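Mevalonate kinase (Staphylococcus aureus, PDB 2X7I) probably catalyses the ATP-dependent phosphorylation of mevalonate to 5-phosphomevalonate, an early step in the mevalonate route to isoprenoids. Local coordinates at residues Thr244-Asp248 / Lys249-Leu253; Leu278-Asp282 / Leu283-Lys287; Lys291-Lys295 / Ala296-His300. All coordinates share one frame; numbering follows the deposited sequence.

Interaction 1. Residues Thr244-Asp248 / Lys249-Leu253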
# COMPACT_ATOMS: atom_id res chain seq x y z
N THR A 244 -23.01 10.27 2.24
CA THR A 244 -23.25 9.02 1.52
C THR A 244 -23.97 7.98 2.36
O THR A 244 -23.97 8.03 3.60
CB THR A 244 -21.93 8.40 1.02
OG1 THR A 244 -21.15 7.98 2.14
CG2 THR A 244 -21.13 9.39 0.18
N VAL A 245 -24.59 7.03 1.66
CA VAL A 245 -25.25 5.89 2.28
C VAL A 245 -24.17 4.99 2.88
O VAL A 245 -23.31 4.48 2.16
CB VAL A 245 -26.08 5.08 1.26
CG1 VAL A 245 -26.85 3.97 1.96
CG2 VAL A 245 -27.04 5.99 0.49
N SER A 246 -24.22 4.83 4.20
CA SER A 246 -23.20 4.08 4.94
C SER A 246 -23.61 2.62 5.14
O SER A 246 -24.73 2.23 4.82
CB SER A 246 -22.94 4.77 6.28
OG SER A 246 -22.46 6.09 6.07
N HIS A 247 -22.68 1.83 5.66
CA HIS A 247 -22.85 0.37 5.77
C HIS A 247 -22.62 -0.11 7.20
O HIS A 247 -21.57 0.15 7.80
CB HIS A 247 -21.90 -0.35 4.80
CG HIS A 247 -22.06 0.06 3.37
ND1 HIS A 247 -21.37 1.11 2.81
CD2 HIS A 247 -22.84 -0.45 2.38
CE1 HIS A 247 -21.72 1.24 1.54
NE2 HIS A 247 -22.61 0.31 1.25
N ASP A 248 -23.60 -0.84 7.73
CA ASP A 248 -23.64 -1.22 9.15
C ASP A 248 -22.41 -2.01 9.60
O ASP A 248 -21.85 -1.74 10.66
CB ASP A 248 -24.92 -2.03 9.45
CG ASP A 248 -26.20 -1.21 9.25
OD1 ASP A 248 -27.29 -1.72 9.62
OD2 ASP A 248 -26.13 -0.08 8.72
N LYS A 249 -21.99 -2.98 8.79
CA LYS A 249 -20.91 -3.90 9.17
C LYS A 249 -19.54 -3.21 9.28
O LYS A 249 -18.73 -3.56 10.14
CB LYS A 249 -20.85 -5.08 8.20
CG LYS A 249 -22.07 -6.00 8.29
CD LYS A 249 -22.20 -6.93 7.09
CE LYS A 249 -23.47 -7.78 7.19
NZ LYS A 249 -23.74 -8.57 5.96
N ILE A 250 -19.30 -2.22 8.43
CA ILE A 250 -18.06 -1.42 8.49
C ILE A 250 -18.07 -0.48 9.69
O ILE A 250 -17.08 -0.38 10.43
CB ILE A 250 -17.83 -0.59 7.19
CG1 ILE A 250 -17.21 -1.47 6.09
CG2 ILE A 250 -16.94 0.62 7.45
CD1 ILE A 250 -18.10 -2.62 5.60
N GLU A 251 -19.18 0.23 9.89
CA GLU A 251 -19.27 1.20 10.97
C GLU A 251 -19.15 0.50 12.33
O GLU A 251 -18.51 1.02 13.24
CB GLU A 251 -20.56 2.04 10.89
CG GLU A 251 -20.76 2.83 9.57
CD GLU A 251 -19.49 3.54 9.04
OE1 GLU A 251 -19.32 3.58 7.80
OE2 GLU A 251 -18.69 4.05 9.85
N GLN A 252 -19.74 -0.69 12.44
CA GLN A 252 -19.66 -1.50 13.65
C GLN A 252 -18.22 -1.97 13.93
O GLN A 252 -17.84 -2.13 15.09
CB GLN A 252 -20.60 -2.71 13.57
CG GLN A 252 -20.91 -3.39 14.91
CD GLN A 252 -22.18 -2.85 15.60
OE1 GLN A 252 -22.50 -1.66 15.53
NE2 GLN A 252 -22.89 -3.75 16.28
N LEU A 253 -17.44 -2.20 12.88
CA LEU A 253 -16.04 -2.58 13.04
C LEU A 253 -15.22 -1.40 13.56
O LEU A 253 -14.35 -1.57 14.42
CB LEU A 253 -15.46 -3.09 11.72
CG LEU A 253 -14.21 -3.97 11.79
CD1 LEU A 253 -14.46 -5.21 12.64
CD2 LEU A 253 -13.78 -4.38 10.39
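E251 folds back over the start of helix 248-259 and lays its side chain beside the carbonyl oxygen of H247, the N-cap residue. Its CB is 3.8 Å from H247 O, and CG comes closer, 3.3 Å from the same oxygen. This approach follows from the first torsion, which puts CG beside the backbone N and anti to the carbonyl carbon (chi1 -58°), and from a further bend at chi2. CD then turns away from the carbonyl, and the two carboxylate oxygens fare differently: OE1 lies 4.1 Å from S246 CB and as far from H247 O, both loose contacts, whereas OE2 is hydrogen-bonded to NE2 of H237 on helix 226-243. K241 of that helix also touches both S246 and E251, so the turn is held against the helix before it.

The backbone of the same residues opens the helix. E251 N donates to H247 O over 3.2 Å with an almost straight N-H...O angle of 169°, while I250 N adds only a weak, strongly bent bond to that oxygen. One residue on, Q252 N reaches D248 O at 3.0 Å, the next link of the regular i to i+4 pattern. H247 turns the end of its side chain away from the helix, where the imidazole stacks on the ring of H192; I250 CD1 only grazes its CB, at 4.5 Å.

Residue types suit this helix-helix turn: S246 is small enough to let the end of the glutamate pass beside its CB, and the exposed D248 puts an acid in the first turn. Two acidic side chains at a helix N-terminus would probably be stabilised by the helix dipole, and the bond to H237 probably favours a charged E251 carboxylate further.

Interaction 2. Residues Leu278-Asp282 / Leu283-Lys287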
# COMPACT_ATOMS: atom_id res chain seq x y z
N LEU A 278 -7.14 2.97 11.74
CA LEU A 278 -7.45 3.43 13.10
C LEU A 278 -6.19 3.95 13.78
O LEU A 278 -5.14 3.32 13.69
CB LEU A 278 -8.06 2.30 13.95
CG LEU A 278 -9.33 1.64 13.40
CD1 LEU A 278 -9.72 0.40 14.21
CD2 LEU A 278 -10.47 2.63 13.35
N LEU A 279 -6.30 5.08 14.47
CA LEU A 279 -5.16 5.71 15.10
C LEU A 279 -5.15 5.41 16.60
O LEU A 279 -6.16 5.55 17.28
CB LEU A 279 -5.19 7.23 14.86
CG LEU A 279 -5.03 7.70 13.41
CD1 LEU A 279 -4.81 9.21 13.37
CD2 LEU A 279 -3.89 6.98 12.69
N ALA A 280 -3.99 4.97 17.08
CA ALA A 280 -3.80 4.65 18.50
C ALA A 280 -2.56 5.38 18.97
O ALA A 280 -1.64 5.61 18.18
CB ALA A 280 -3.63 3.16 18.68
N LYS A 281 -2.55 5.74 20.25
CA LYS A 281 -1.45 6.51 20.83
C LYS A 281 -0.20 5.67 21.09
O LYS A 281 0.92 6.18 21.00
CB LYS A 281 -1.90 7.17 22.14
CG LYS A 281 -3.06 8.15 21.98
CD LYS A 281 -3.49 8.75 23.33
CE LYS A 281 -4.32 10.03 23.15
NZ LYS A 281 -4.51 10.75 24.46
N ASP A 282 -0.38 4.39 21.43
CA ASP A 282 0.74 3.53 21.81
C ASP A 282 0.55 2.10 21.34
O ASP A 282 -0.54 1.73 20.87
CB ASP A 282 0.98 3.58 23.33
CG ASP A 282 -0.20 3.07 24.16
OD1 ASP A 282 -0.97 2.22 23.67
OD2 ASP A 282 -0.34 3.50 25.32
N LEU A 283 1.61 1.30 21.45
CA LEU A 283 1.61 -0.04 20.87
C LEU A 283 0.65 -0.99 21.58
O LEU A 283 -0.09 -1.72 20.90
CB LEU A 283 3.03 -0.64 20.82
CG LEU A 283 3.17 -1.99 20.10
CD1 LEU A 283 2.67 -1.88 18.65
CD2 LEU A 283 4.62 -2.49 20.15
N PRO A 284 0.63 -0.99 22.93
CA PRO A 284 -0.34 -1.84 23.63
C PRO A 284 -1.80 -1.63 23.21
O PRO A 284 -2.55 -2.61 23.10
CB PRO A 284 -0.13 -1.46 25.10
CG PRO A 284 1.30 -1.05 25.18
CD PRO A 284 1.58 -0.36 23.86
N THR A 285 -2.20 -0.37 23.00
CA THR A 285 -3.58 -0.06 22.61
C THR A 285 -3.83 -0.54 21.17
O THR A 285 -4.92 -1.01 20.85
CB THR A 285 -3.90 1.46 22.72
OG1 THR A 285 -3.76 1.90 24.07
CG2 THR A 285 -5.31 1.76 22.27
N ALA A 286 -2.82 -0.42 20.31
CA ALA A 286 -2.91 -0.93 18.95
C ALA A 286 -3.04 -2.45 18.94
O ALA A 286 -3.78 -2.99 18.12
CB ALA A 286 -1.70 -0.50 18.12
N LYS A 287 -2.35 -3.13 19.85
CA LYS A 287 -2.49 -4.60 19.97
C LYS A 287 -3.88 -4.99 20.49
O LYS A 287 -4.42 -6.02 20.09
CB LYS A 287 -1.40 -5.19 20.86
CG LYS A 287 0.01 -5.15 20.24
CD LYS A 287 1.06 -5.69 21.20
CE LYS A 287 2.43 -5.79 20.55
NZ LYS A 287 3.50 -6.13 21.53
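D282 OD1 is gripped twice by T285: its hydroxyl OG1 donates over 2.8 Å, and its backbone N donates over 2.9 Å. The two donors approach differently. T285 N meets the oxygen nearly along its C-O bond, whereas OG1 comes from the syn side, 27° out of the carboxylate plane, and the aspartate and threonine side chains cross at about a right angle. D282 can turn its carboxylate back over the first helical turn because CG sits between its own backbone N and carbonyl carbon (chi1 62°). It is thus an aspartate N-cap, accepting from an amide of the first turn that has no carbonyl of a preceding turn to bind. P284, with no N-H to satisfy, costs nothing in this turn, and its CD packs 3.6 Å from D282 OD1.

The turn joins strand 276-280 to helix 283-295 in the C-terminal part of this GHMP kinase. Strand, helix and the later strand 300-305 form a split beta-alpha-beta crossover, with strand 175-180 lying between the two parallel strands. The inner face of the helix therefore needs small or apolar residues: L283 and A286 rest on I303 of strand 300-305, and they also meet Y175 and V177 respectively.

Alanine on both sides lets strand and helix come close. A280 CB lies 4.2 Å from A286 CB, and T285 CG2 also brushes A280 CB, so the threonine uses its hydroxyl for the cap and its methyl for the apolar seam. A286 N donates to D282 O at 3.2 Å, the first regular i to i+4 bond after the cap.

Interaction 3. Residues Lys291-Lys295 / Ala296-His300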
# COMPACT_ATOMS: atom_id res chain seq x y z
N LYS A 291 -6.75 -7.31 18.34
CA LYS A 291 -7.43 -8.49 18.84
C LYS A 291 -8.95 -8.33 18.83
O LYS A 291 -9.66 -9.23 18.38
CB LYS A 291 -6.94 -8.87 20.23
CG LYS A 291 -5.48 -9.39 20.30
CD LYS A 291 -5.17 -10.53 19.29
CE LYS A 291 -4.42 -11.71 19.94
NZ LYS A 291 -3.49 -11.36 21.06
N ALA A 292 -9.45 -7.18 19.30
CA ALA A 292 -10.90 -6.93 19.34
C ALA A 292 -11.53 -6.92 17.94
O ALA A 292 -12.66 -7.39 17.77
CB ALA A 292 -11.19 -5.63 20.06
N VAL A 293 -10.80 -6.38 16.96
CA VAL A 293 -11.31 -6.25 15.60
C VAL A 293 -11.24 -7.57 14.82
O VAL A 293 -12.10 -7.85 13.99
CB VAL A 293 -10.59 -5.11 14.81
CG1 VAL A 293 -9.19 -5.52 14.40
CG2 VAL A 293 -11.37 -4.74 13.59
N GLU A 294 -10.21 -8.36 15.08
CA GLU A 294 -10.08 -9.71 14.51
C GLU A 294 -11.18 -10.61 15.09
O GLU A 294 -11.87 -11.32 14.35
CB GLU A 294 -8.71 -10.32 14.84
CG GLU A 294 -7.51 -9.51 14.34
CD GLU A 294 -6.87 -10.06 13.08
OE1 GLU A 294 -5.62 -10.07 13.02
OE2 GLU A 294 -7.60 -10.47 12.14
N LYS A 295 -11.32 -10.56 16.41
CA LYS A 295 -12.37 -11.28 17.13
C LYS A 295 -13.76 -10.96 16.54
O LYS A 295 -14.61 -11.84 16.43
CB LYS A 295 -12.31 -10.92 18.62
CG LYS A 295 -13.31 -11.62 19.52
CD LYS A 295 -12.95 -11.38 20.99
CE LYS A 295 -14.13 -11.66 21.92
NZ LYS A 295 -14.62 -13.06 21.80
N ALA A 296 -13.95 -9.70 16.14
CA ALA A 296 -15.21 -9.24 15.54
C ALA A 296 -15.27 -9.44 14.02
O ALA A 296 -16.18 -8.93 13.36
CB ALA A 296 -15.45 -7.78 15.88
N GLY A 297 -14.30 -10.17 13.46
CA GLY A 297 -14.37 -10.60 12.06
C GLY A 297 -13.41 -9.94 11.07
O GLY A 297 -13.30 -10.42 9.94
N ALA A 298 -12.72 -8.86 11.46
CA ALA A 298 -11.72 -8.25 10.57
C ALA A 298 -10.86 -9.36 9.99
O ALA A 298 -10.29 -10.15 10.75
CB ALA A 298 -10.85 -7.26 11.31
N ALA A 299 -10.79 -9.45 8.67
CA ALA A 299 -10.12 -10.58 8.02
C ALA A 299 -8.61 -10.56 8.23
O ALA A 299 -8.02 -11.60 8.52
CB ALA A 299 -10.46 -10.63 6.52
N HIS A 300 -7.99 -9.39 8.09
CA HIS A 300 -6.54 -9.25 8.24
C HIS A 300 -6.21 -7.88 8.84
O HIS A 300 -6.92 -6.91 8.59
CB HIS A 300 -5.81 -9.40 6.90
CG HIS A 300 -6.28 -10.56 6.07
ND1 HIS A 300 -5.83 -11.85 6.26
CD2 HIS A 300 -7.16 -10.62 5.04
CE1 HIS A 300 -6.42 -12.65 5.39
NE2 HIS A 300 -7.22 -11.93 4.63
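V293 and A298 make the tight side of this helix end: V293 CG2 lies just 3.4 Å from A298 CB, closer than ordinary van der Waals contact. The valine holds CG2 anti to its backbone N, with CG1 also touching the alanine methyl at 3.9 Å. A larger core surrounds them, since both residues lean on I179 and V293 also on L253.

This apolar pair accompanies a Schellman motif. A298 N donates to V293 O at 2.8 Å, and G297 N reaches E294 O at the same 2.8 Å, from above the carbonyl plane. G297 takes a positive phi of 109°, natural for glycine, and so turns the chain out of helix 283-295 toward strand 300-305. There A299 and H300 both face D180, a classic beta bulge.

By contrast, K295, A296 and G297 form the exposed side, though the methyl of A296 still meets I256. E294 is intermediate: OE1 bonds to T301 OG1, while OE2 stands 3.0 Å from A298 O, acceptor against acceptor. Facing the partial negative charge of a carbonyl oxygen would probably raise the glutamate's proton affinity, with the T301 bond offsetting it in part.

All three contacts fall in the C-terminal GHMP kinase region and follow one another along the chain. Interaction 1 opens helix 248-259; interactions 2 and 3 mark the beginning and end of helix 283-295, with centres about 15 Å apart. Strand 276-280 leads into that helix and strand 300-305 follows it, both in one antiparallel sheet. The centres of interactions 1 and 2 are about 22 Å apart and the two do not touch. Interactions 1 and 3, with centres about 16 Å apart, do meet: L253 CD1 packs 3.3 Å from V293 CG2. The two helices are therefore joined through a shared apolar core, in which L253 and I256 of helix 248-259 pack on V293, A292 and A296 at the end of helix 283-295.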